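Local coordinates for protein salt-tolerant glutaminase (Micrococcus luteus, PDB 3AGD) that probably catalyses the hydrolysis of L-glutamine to L-glutamate and ammonium, at residues A42-T47 and L204-A209; T61-S66 and G260-V265. All coordinates share one frame; numbering follows the deposited sequence.

Contact 1: A42-T47 and L204-A209; sequences ALATPT and LAVMGA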
loop_
_atom_site.group_PDB
_atom_site.type_symbol
_atom_site.label_atom_id
_atom_site.label_comp_id
_atom_site.label_asym_id
_atom_site.label_seq_id
_atom_site.Cartn_x
_atom_site.Cartn_y
_atom_site.Cartn_z
ATOM N N ALA A 42 10.663 0.545 -18.858
ATOM C CA ALA A 42 10.943 1.886 -18.366
ATOM C C ALA A 42 10.328 2.107 -16.995
ATOM O O ALA A 42 9.235 1.613 -16.703
ATOM C CB ALA A 42 10.404 2.927 -19.344
ATOM N N LEU A 43 11.041 2.849 -16.155
ATOM C CA LEU A 43 10.568 3.164 -14.817
ATOM C C LEU A 43 10.557 4.675 -14.670
ATOM O O LEU A 43 11.544 5.333 -14.981
ATOM C CB LEU A 43 11.495 2.569 -13.754
ATOM C CG LEU A 43 11.753 1.060 -13.732
ATOM C CD1 LEU A 43 12.631 0.727 -12.531
ATOM C CD2 LEU A 43 10.445 0.297 -13.655
ATOM N N ALA A 44 9.433 5.219 -14.212
ATOM C CA ALA A 44 9.299 6.655 -13.997
ATOM C C ALA A 44 9.127 6.839 -12.501
ATOM O O ALA A 44 8.191 6.307 -11.910
ATOM C CB ALA A 44 8.090 7.194 -14.738
ATOM N N THR A 45 10.041 7.589 -11.896
ATOM C CA THR A 45 10.031 7.833 -10.460
ATOM C C THR A 45 9.370 9.153 -10.080
ATOM O O THR A 45 9.138 10.014 -10.930
ATOM C CB THR A 45 11.464 7.861 -9.918
ATOM O OG1 THR A 45 12.194 8.901 -10.579
ATOM C CG2 THR A 45 12.155 6.534 -10.169
ATOM N N PRO A 46 9.051 9.327 -8.788
ATOM C CA PRO A 46 8.419 10.575 -8.349
ATOM C C PRO A 46 9.424 11.722 -8.462
ATOM O O PRO A 46 9.052 12.871 -8.683
ATOM C CB PRO A 46 8.041 10.282 -6.898
ATOM C CG PRO A 46 7.872 8.791 -6.879
ATOM C CD PRO A 46 9.040 8.330 -7.707
ATOM N N THR A 47 10.703 11.394 -8.315
ATOM C CA THR A 47 11.761 12.391 -8.402
ATOM C C THR A 47 11.721 13.096 -9.757
ATOM O O THR A 47 12.034 14.282 -9.862
ATOM C CB THR A 47 13.154 11.742 -8.205
ATOM O OG1 THR A 47 13.365 10.735 -9.201
ATOM C CG2 THR A 47 13.253 11.103 -6.827
ATOM N N LEU A 204 3.897 4.811 -20.878
ATOM C CA LEU A 204 3.210 4.068 -19.826
ATOM C C LEU A 204 3.812 4.318 -18.449
ATOM O O LEU A 204 3.087 4.547 -17.484
ATOM C CB LEU A 204 3.233 2.563 -20.122
ATOM C CG LEU A 204 2.246 2.046 -21.169
ATOM C CD1 LEU A 204 2.364 0.534 -21.265
ATOM C CD2 LEU A 204 0.825 2.438 -20.777
ATOM N N ALA A 205 5.139 4.272 -18.361
ATOM C CA ALA A 205 5.822 4.496 -17.092
ATOM C C ALA A 205 5.403 5.830 -16.477
ATOM O O ALA A 205 5.032 5.899 -15.307
ATOM C CB ALA A 205 7.340 4.467 -17.302
ATOM N N VAL A 206 5.452 6.887 -17.278
ATOM C CA VAL A 206 5.092 8.215 -16.802
ATOM C C VAL A 206 3.615 8.303 -16.442
ATOM O O VAL A 206 3.248 8.911 -15.437
ATOM C CB VAL A 206 5.432 9.288 -17.857
ATOM C CG1 VAL A 206 4.995 10.659 -17.367
ATOM C CG2 VAL A 206 6.942 9.274 -18.138
ATOM N N MET A 207 2.766 7.703 -17.269
ATOM C CA MET A 207 1.332 7.703 -17.014
ATOM C C MET A 207 1.093 6.971 -15.688
ATOM O O MET A 207 0.353 7.446 -14.822
ATOM C CB MET A 207 0.608 7.007 -18.171
ATOM C CG MET A 207 0.642 7.811 -19.479
ATOM S SD MET A 207 0.277 6.827 -20.958
ATOM C CE MET A 207 -1.531 6.798 -20.897
ATOM N N GLY A 208 1.749 5.830 -15.525
ATOM C CA GLY A 208 1.609 5.064 -14.299
ATOM C C GLY A 208 2.079 5.856 -13.091
ATOM O O GLY A 208 1.446 5.813 -12.032
ATOM N N ALA A 209 3.185 6.583 -13.247
ATOM C CA ALA A 209 3.733 7.395 -12.159
ATOM C C ALA A 209 2.728 8.446 -11.684
ATOM O O ALA A 209 2.650 8.741 -10.490
ATOM C CB ALA A 209 5.024 8.073 -12.607
#

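Contact 2: T61-S66 and G260-V265; sequences TIQSAS and GVAGGV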
loop_
_atom_site.group_PDB
_atom_site.type_symbol
_atom_site.label_atom_id
_atom_site.label_comp_id
_atom_site.label_asym_id
_atom_site.label_seq_id
_atom_site.Cartn_x
_atom_site.Cartn_y
_atom_site.Cartn_z
ATOM N N THR A 61 -0.152 -0.127 -29.564
ATOM C CA THR A 61 -1.469 0.249 -29.071
ATOM C C THR A 61 -1.600 -0.178 -27.611
ATOM O O THR A 61 -1.323 -1.325 -27.251
ATOM C CB THR A 61 -2.581 -0.374 -29.928
ATOM O OG1 THR A 61 -2.401 -1.794 -29.999
ATOM C CG2 THR A 61 -2.525 0.205 -31.335
ATOM N N ILE A 62 -2.012 0.771 -26.780
ATOM C CA ILE A 62 -2.155 0.567 -25.349
ATOM C C ILE A 62 -3.205 -0.469 -24.969
ATOM O O ILE A 62 -3.121 -1.087 -23.904
ATOM C CB ILE A 62 -2.471 1.922 -24.656
ATOM C CG1 ILE A 62 -2.466 1.766 -23.140
ATOM C CG2 ILE A 62 -3.815 2.443 -25.125
ATOM C CD1 ILE A 62 -2.591 3.099 -22.412
ATOM N N GLN A 63 -4.186 -0.667 -25.840
ATOM C CA GLN A 63 -5.251 -1.630 -25.581
ATOM C C GLN A 63 -5.846 -1.460 -24.174
ATOM O O GLN A 63 -6.110 -0.333 -23.748
ATOM C CB GLN A 63 -4.728 -3.056 -25.782
ATOM C CG GLN A 63 -4.318 -3.386 -27.233
ATOM C CD GLN A 63 -5.450 -3.184 -28.231
ATOM O OE1 GLN A 63 -6.608 -3.478 -27.935
ATOM N NE2 GLN A 63 -5.118 -2.693 -29.423
ATOM N N SER A 64 -6.047 -2.564 -23.454
ATOM C CA SER A 64 -6.644 -2.515 -22.116
ATOM C C SER A 64 -5.931 -1.669 -21.063
ATOM O O SER A 64 -6.533 -1.319 -20.041
ATOM C CB SER A 64 -6.843 -3.928 -21.566
ATOM O OG SER A 64 -7.950 -4.553 -22.192
ATOM N N ALA A 65 -4.664 -1.343 -21.292
ATOM C CA ALA A 65 -3.941 -0.513 -20.331
ATOM C C ALA A 65 -4.481 0.916 -20.400
ATOM O O ALA A 65 -4.003 1.811 -19.707
ATOM C CB ALA A 65 -2.446 -0.534 -20.616
ATOM N N SER A 66 -5.489 1.115 -21.240
ATOM C CA SER A 66 -6.125 2.419 -21.389
ATOM C C SER A 66 -7.224 2.548 -20.341
ATOM O O SER A 66 -7.582 3.647 -19.923
ATOM C CB SER A 66 -6.772 2.535 -22.766
ATOM O OG SER A 66 -7.914 1.694 -22.848
ATOM N N GLY A 260 -1.933 -5.333 -21.886
ATOM C CA GLY A 260 -2.691 -5.073 -23.100
ATOM C C GLY A 260 -2.255 -6.111 -24.124
ATOM O O GLY A 260 -1.070 -6.451 -24.172
ATOM N N VAL A 261 -3.182 -6.615 -24.940
ATOM C CA VAL A 261 -2.848 -7.647 -25.923
ATOM C C VAL A 261 -1.808 -7.268 -26.982
ATOM O O VAL A 261 -1.363 -8.123 -27.745
ATOM C CB VAL A 261 -4.118 -8.188 -26.645
ATOM C CG1 VAL A 261 -4.996 -8.949 -25.651
ATOM C CG2 VAL A 261 -4.906 -7.046 -27.272
ATOM N N ALA A 262 -1.418 -5.999 -27.034
ATOM C CA ALA A 262 -0.417 -5.574 -28.003
ATOM C C ALA A 262 0.978 -5.795 -27.428
ATOM O O ALA A 262 1.975 -5.624 -28.125
ATOM C CB ALA A 262 -0.612 -4.107 -28.366
ATOM N N GLY A 263 1.041 -6.169 -26.149
ATOM C CA GLY A 263 2.321 -6.426 -25.510
ATOM C C GLY A 263 2.746 -5.455 -24.418
ATOM O O GLY A 263 3.816 -5.613 -23.836
ATOM N N GLY A 264 1.915 -4.460 -24.123
ATOM C CA GLY A 264 2.278 -3.490 -23.102
ATOM C C GLY A 264 1.702 -3.728 -21.718
ATOM O O GLY A 264 0.514 -4.027 -21.571
ATOM N N VAL A 265 2.547 -3.603 -20.699
ATOM C CA VAL A 265 2.104 -3.769 -19.318
ATOM C C VAL A 265 2.299 -2.461 -18.554
ATOM O O VAL A 265 3.374 -1.862 -18.587
ATOM C CB VAL A 265 2.882 -4.875 -18.573
ATOM C CG1 VAL A 265 2.287 -5.063 -17.173
ATOM C CG2 VAL A 265 2.822 -6.176 -19.352
HETATM O O HOH W 1 -0.577 -2.005 -23.298
HETATM O O HOH W 2 -6.151 -5.858 -24.046
#

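Contact 1: A42-T47 and L204-A209
Ala42 meets Ala205 methyl to methyl, CB to CB at 4.0 Å, where helix 201-212 packs on strand 40-44 of the antiparallel sheet in a fold related to the serine beta-lactamases. Small residues on both partners permit a close fit: the axes of strand 42-44 and helix 204-209 approach to 6.8 Å and lie 30° from parallel. The Ala42 carbonyl adds a contact of its own, its O lying 3.5 Å from Ala205 CB. Leu43 turns its side chain away from the helix, onto Val273 and Ile275 of the adjoining strand. Ala44 has the largest share of the contact, closely followed by Ala205. Ala44 CB rests against the backbone of the helix, 3.4 Å from Ala205 O, a carbonyl already bonded within the helix to Ala209 N. The same methyl is flanked by Ala209 CB at 3.8 Å and by Val206 CG2 at 4.1 Å; the latter branch stands beside its own backbone N because CG1 takes the position anti to it (chi1 178°). No hydrogen bond crosses the interface; the strand makes its backbone bonds within the sheet, Ala42 with Gly276 and Ala44 with Gly274 on strand 273-278, and Leu43 with His51 on strand 50-54. Beyond the strand Thr45 OG1 lies 2.6 Å from Thr47 OG1, in a hydrogen bond, and Thr47 OG1 is also hydrogen-bonded to Asp345 OD1 of the second subunit.

Contact 2: T61-S66 and G260-V265
Gln63 CG stands anti to its carbonyl carbon and beside the backbone N (chi1 -65°), which lays it against Val261 CG2 at 3.7 Å, the two side chains crossing at about a right angle; the bend at chi2 (-57°) folds the amide back toward Thr61. The contact lines the glutamate site of a beta-lactamase-like fold: Ser64 begins a pattern consistent with the SxxK motif, and Ser64 and Val261 both bind L-glutamate in another structure of this enzyme. Gln63 NE2 donates to Thr61 OG1 over 2.9 Å, nearly straight at 173° and in the amide plane, fixing the rotation of the amide. In the other segment, Gly260 to Gly263 form a type I beta turn whose Ala262 CB presses on Thr61, 3.1 Å from its O and 3.3 Å from its OG1. With no side chain at Gly260, its CA lies 4.8 Å from Ser64 CA. No direct hydrogen bond joins the segments; water does. One molecule donates to both Ile62 O and Gly264 O, bridging two carbonyls that already accept backbone bonds, from Ala65 N and, weakly, from Gly260 N. A second is hydrogen-bonded to Ser64 OG at 2.9 Å and accepts from Val261 N at 3.2 Å.

How the contacts relate
The two contacts illustrate how one sheet can serve both a core and a binding site. Contact 1 packs a helix on strand 40-44, whereas contact 2 sets the loop of Ser64 against the turn that leads into strand 264-269; strand 273-278 lies between those two strands. Their centres are about 16 Å apart, yet they touch through Leu204, whose CD1 lies 3.7 Å from Val265 O and whose CD2 lies 3.8 Å from Ile62 CD1. Met207 CE also meets Ile62 CD1, at 4.1 Å. Contact 1 stays away from the glutamate site, but its helix thus backs the loop at which Gln63 borders Glu160 and Cys195, two further glutamate-binding residues.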